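Side-chain contact in lipoprotein (Shewanella oneidensis, PDB 3LHN), which is of unconfirmed function but, as a putative NlpE-family lipoprotein with a calycin-type barrel, possibly binds lipid-like ligands: residues L49-D54 against S84-S89. Numbering follows the deposited sequence.
Sequences LTLQAD and SKITLS
Leu-51 and Ile-86 reach toward each other from strands that are not neighbours, and everything that joins them is apolar. The Ile-86 CD1 methyl meets the fork of the leucine almost evenly, 3.8 Å from Leu-51 CD1 and 4.0 Å from Leu-51 CD2. With Ile-86 CG1 between its backbone N and carbonyl carbon (chi1 60°) and the chain then extended (chi2 171°), one slim methyl is carried to the meeting point. Leu-49 and Leu-88 repeat this tip-to-tip pattern, with Leu-88 CD1 standing 4.0 Å from Leu-49 CD1 and 4.1 Å from Leu-49 CD2.

These strands, 44-51 and 85-88, belong to an antiparallel barrel of the calycin type, in which strands 56-64 and 69-79 come between them in the sheet. The contact therefore spans the barrel interior: Leu-51 CA and Ile-86 CA are 10.3 Å apart, Leu-49 CA and Leu-88 CA 10.4 Å, and no hydrogen bond links the segments. These side chains bridge that gap without bringing polar atoms into the core: leucine offers a two-methyl fork, isoleucine an unbranched tip fitting it. Aromatic residues of the intervening strands extend the same core: Phe-57 packs on both Leu-49 and Leu-51, while Phe-77 touches Leu-51, Ile-86 and Leu-88.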
ATOM      1  N   LEU A  49       5.701  11.122 -14.807  1.00  6.91           N
ATOM      2  CA  LEU A  49       6.223   9.771 -15.111  1.00  7.18           C
ATOM      3  C   LEU A  49       6.946   9.857 -16.434  1.00  7.14           C
ATOM      4  O   LEU A  49       6.371  10.213 -17.452  1.00  7.25           O
ATOM      5  CB  LEU A  49       5.076   8.781 -15.148  1.00  7.87           C
ATOM      6  CG  LEU A  49       5.422   7.363 -15.557  1.00  8.41           C
ATOM      7  CD1 LEU A  49       6.585   6.761 -14.701  1.00  8.28           C
ATOM      8  CD2 LEU A  49       4.164   6.481 -15.425  1.00  9.13           C
ATOM      9  N   THR A  50       8.233   9.518 -16.384  1.00  6.48           N
ATOM     10  CA  THR A  50       9.151   9.571 -17.529  1.00  7.64           C
ATOM     11  C   THR A  50       9.496   8.139 -17.917  1.00  6.75           C
ATOM     12  O   THR A  50      10.036   7.400 -17.108  1.00  7.52           O
ATOM     13  CB  THR A  50      10.414  10.368 -17.239  1.00  8.31           C
ATOM     14  OG1 THR A  50      10.040  11.683 -16.842  1.00 10.19           O
ATOM     15  CG2 THR A  50      11.270  10.461 -18.470  1.00  9.58           C
ATOM     16  N   LEU A  51       9.227   7.770 -19.160  1.00  6.67           N
ATOM     17  CA  LEU A  51       9.520   6.450 -19.709  1.00  6.58           C
ATOM     18  C   LEU A  51      10.641   6.556 -20.725  1.00  8.08           C
ATOM     19  O   LEU A  51      10.639   7.443 -21.583  1.00  7.30           O
ATOM     20  CB  LEU A  51       8.308   5.845 -20.427  1.00  6.88           C
ATOM     21  CG  LEU A  51       6.996   5.780 -19.650  1.00  8.52           C
ATOM     22  CD1 LEU A  51       5.936   5.072 -20.551  1.00  7.73           C
ATOM     23  CD2 LEU A  51       7.134   5.044 -18.293  1.00  8.04           C
ATOM     24  N   GLN A  52      11.617   5.677 -20.656  1.00  7.82           N
ATOM     25  CA  GLN A  52      12.654   5.560 -21.684  1.00  8.32           C
ATOM     26  C   GLN A  52      12.452   4.348 -22.571  1.00  7.78           C
ATOM     27  O   GLN A  52      11.887   3.337 -22.146  1.00  7.81           O
ATOM     28  CB  GLN A  52      14.035   5.439 -21.038  1.00  9.71           C
ATOM     29  CG  GLN A  52      14.350   6.462 -20.038  1.00 11.26           C
ATOM     30  CD  GLN A  52      14.408   7.878 -20.566  1.00 11.60           C
ATOM     31  OE1 GLN A  52      14.651   8.129 -21.777  1.00 14.14           O
ATOM     32  NE2 GLN A  52      14.254   8.830 -19.637  1.00 13.38           N
ATOM     33  N   ALA A  53      13.030   4.394 -23.775  1.00  7.64           N
ATOM     34  CA  ALA A  53      12.926   3.322 -24.758  1.00  7.53           C
ATOM     35  C   ALA A  53      13.465   2.015 -24.231  1.00  8.00           C
ATOM     36  O   ALA A  53      13.029   0.934 -24.679  1.00  9.51           O
ATOM     37  CB  ALA A  53      13.678   3.717 -26.063  1.00  8.09           C
ATOM     38  N   ASP A  54      14.433   2.059 -23.294  1.00  7.81           N
ATOM     39  CA  ASP A  54      15.004   0.832 -22.719  1.00  8.28           C
ATOM     40  C   ASP A  54      14.207   0.230 -21.558  1.00  9.37           C
ATOM     41  O   ASP A  54      14.677  -0.663 -20.858  1.00  9.19           O
ATOM     42  CB  ASP A  54      16.466   1.074 -22.347  1.00  8.34           C
ATOM     43  CG  ASP A  54      16.622   2.013 -21.193  1.00  9.20           C
ATOM     44  OD1 ASP A  54      15.626   2.434 -20.577  1.00  8.84           O
ATOM     45  OD2 ASP A  54      17.804   2.347 -20.891  1.00 11.01           O
ATOM     46  N   SER A  84       0.664  -3.428 -24.825  1.00  9.87           N
ATOM     47  CA  SER A  84      -0.288  -2.398 -24.582  1.00 10.51           C
ATOM     48  C   SER A  84      -0.238  -1.790 -23.182  1.00 10.46           C
ATOM     49  O   SER A  84      -0.521  -0.590 -23.008  1.00 10.70           O
ATOM     50  CB  SER A  84      -1.665  -3.064 -24.778  1.00 13.55           C
ATOM     51  OG  SER A  84      -2.669  -2.184 -24.482  1.00 15.39           O
ATOM     52  N   LYS A  85       0.075  -2.613 -22.201  1.00  9.00           N
ATOM     53  CA  LYS A  85       0.016  -2.200 -20.818  1.00  9.30           C
ATOM     54  C   LYS A  85       1.365  -2.398 -20.191  1.00  9.98           C
ATOM     55  O   LYS A  85       2.015  -3.413 -20.424  1.00 11.69           O
ATOM     56  CB  LYS A  85      -1.032  -2.988 -20.073  1.00  9.33           C
ATOM     57  CG  LYS A  85      -2.453  -2.770 -20.571  1.00 10.67           C
ATOM     58  CD  LYS A  85      -3.472  -3.702 -19.917  1.00 11.40           C
ATOM     59  CE  LYS A  85      -4.859  -3.434 -20.456  1.00 12.67           C
ATOM     60  NZ  LYS A  85      -5.879  -4.355 -19.852  1.00 14.69           N
ATOM     61  N   ILE A  86       1.777  -1.442 -19.365  1.00  9.34           N
ATOM     62  CA  ILE A  86       3.036  -1.526 -18.646  1.00  9.21           C
ATOM     63  C   ILE A  86       2.804  -1.663 -17.138  1.00  9.40           C
ATOM     64  O   ILE A  86       1.833  -1.136 -16.589  1.00  9.62           O
ATOM     65  CB  ILE A  86       3.957  -0.309 -18.952  1.00  8.62           C
ATOM     66  CG1 ILE A  86       3.324   1.008 -18.571  1.00  9.15           C
ATOM     67  CG2 ILE A  86       4.357  -0.332 -20.429  1.00  7.92           C
ATOM     68  CD1 ILE A  86       4.293   2.192 -18.654  1.00  9.65           C
ATOM     69  N   THR A  87       3.700  -2.400 -16.498  1.00  9.16           N
ATOM     70  CA  THR A  87       3.698  -2.549 -15.043  1.00  9.72           C
ATOM     71  C   THR A  87       5.033  -2.002 -14.525  1.00  9.82           C
ATOM     72  O   THR A  87       6.092  -2.500 -14.917  1.00 10.19           O
ATOM     73  CB  THR A  87       3.571  -4.014 -14.649  1.00 11.03           C
ATOM     74  OG1 THR A  87       2.346  -4.580 -15.197  1.00 10.76           O
ATOM     75  CG2 THR A  87       3.541  -4.180 -13.107  1.00 10.65           C
ATOM     76  N   LEU A  88       4.957  -0.981 -13.705  1.00  9.83           N
ATOM     77  CA  LEU A  88       6.150  -0.381 -13.074  1.00  9.81           C
ATOM     78  C   LEU A  88       6.612  -1.247 -11.922  1.00 12.32           C
ATOM     79  O   LEU A  88       5.870  -2.123 -11.445  1.00 10.26           O
ATOM     80  CB  LEU A  88       5.863   1.008 -12.562  1.00  9.89           C
ATOM     81  CG  LEU A  88       5.223   2.073 -13.470  1.00 11.76           C
ATOM     82  CD1 LEU A  88       5.180   3.469 -12.823  1.00 12.64           C
ATOM     83  CD2 LEU A  88       5.905   2.178 -14.828  1.00 13.37           C
ATOM     84  N   SER A  89       7.855  -1.082 -11.516  0.50 13.26           N
ATOM     85  CA  SER A  89       8.422  -1.865 -10.418  0.50 13.97           C
ATOM     86  C   SER A  89       7.665  -1.697  -9.085  0.50 14.74           C
ATOM     87  O   SER A  89       7.829  -2.561  -8.207  0.50 14.43           O
ATOM     88  CB  SER A  89       9.890  -1.461 -10.258  0.50 14.56           C
ATOM     89  OG  SER A  89       9.952  -0.083  -9.889  0.50 14.22           O
TER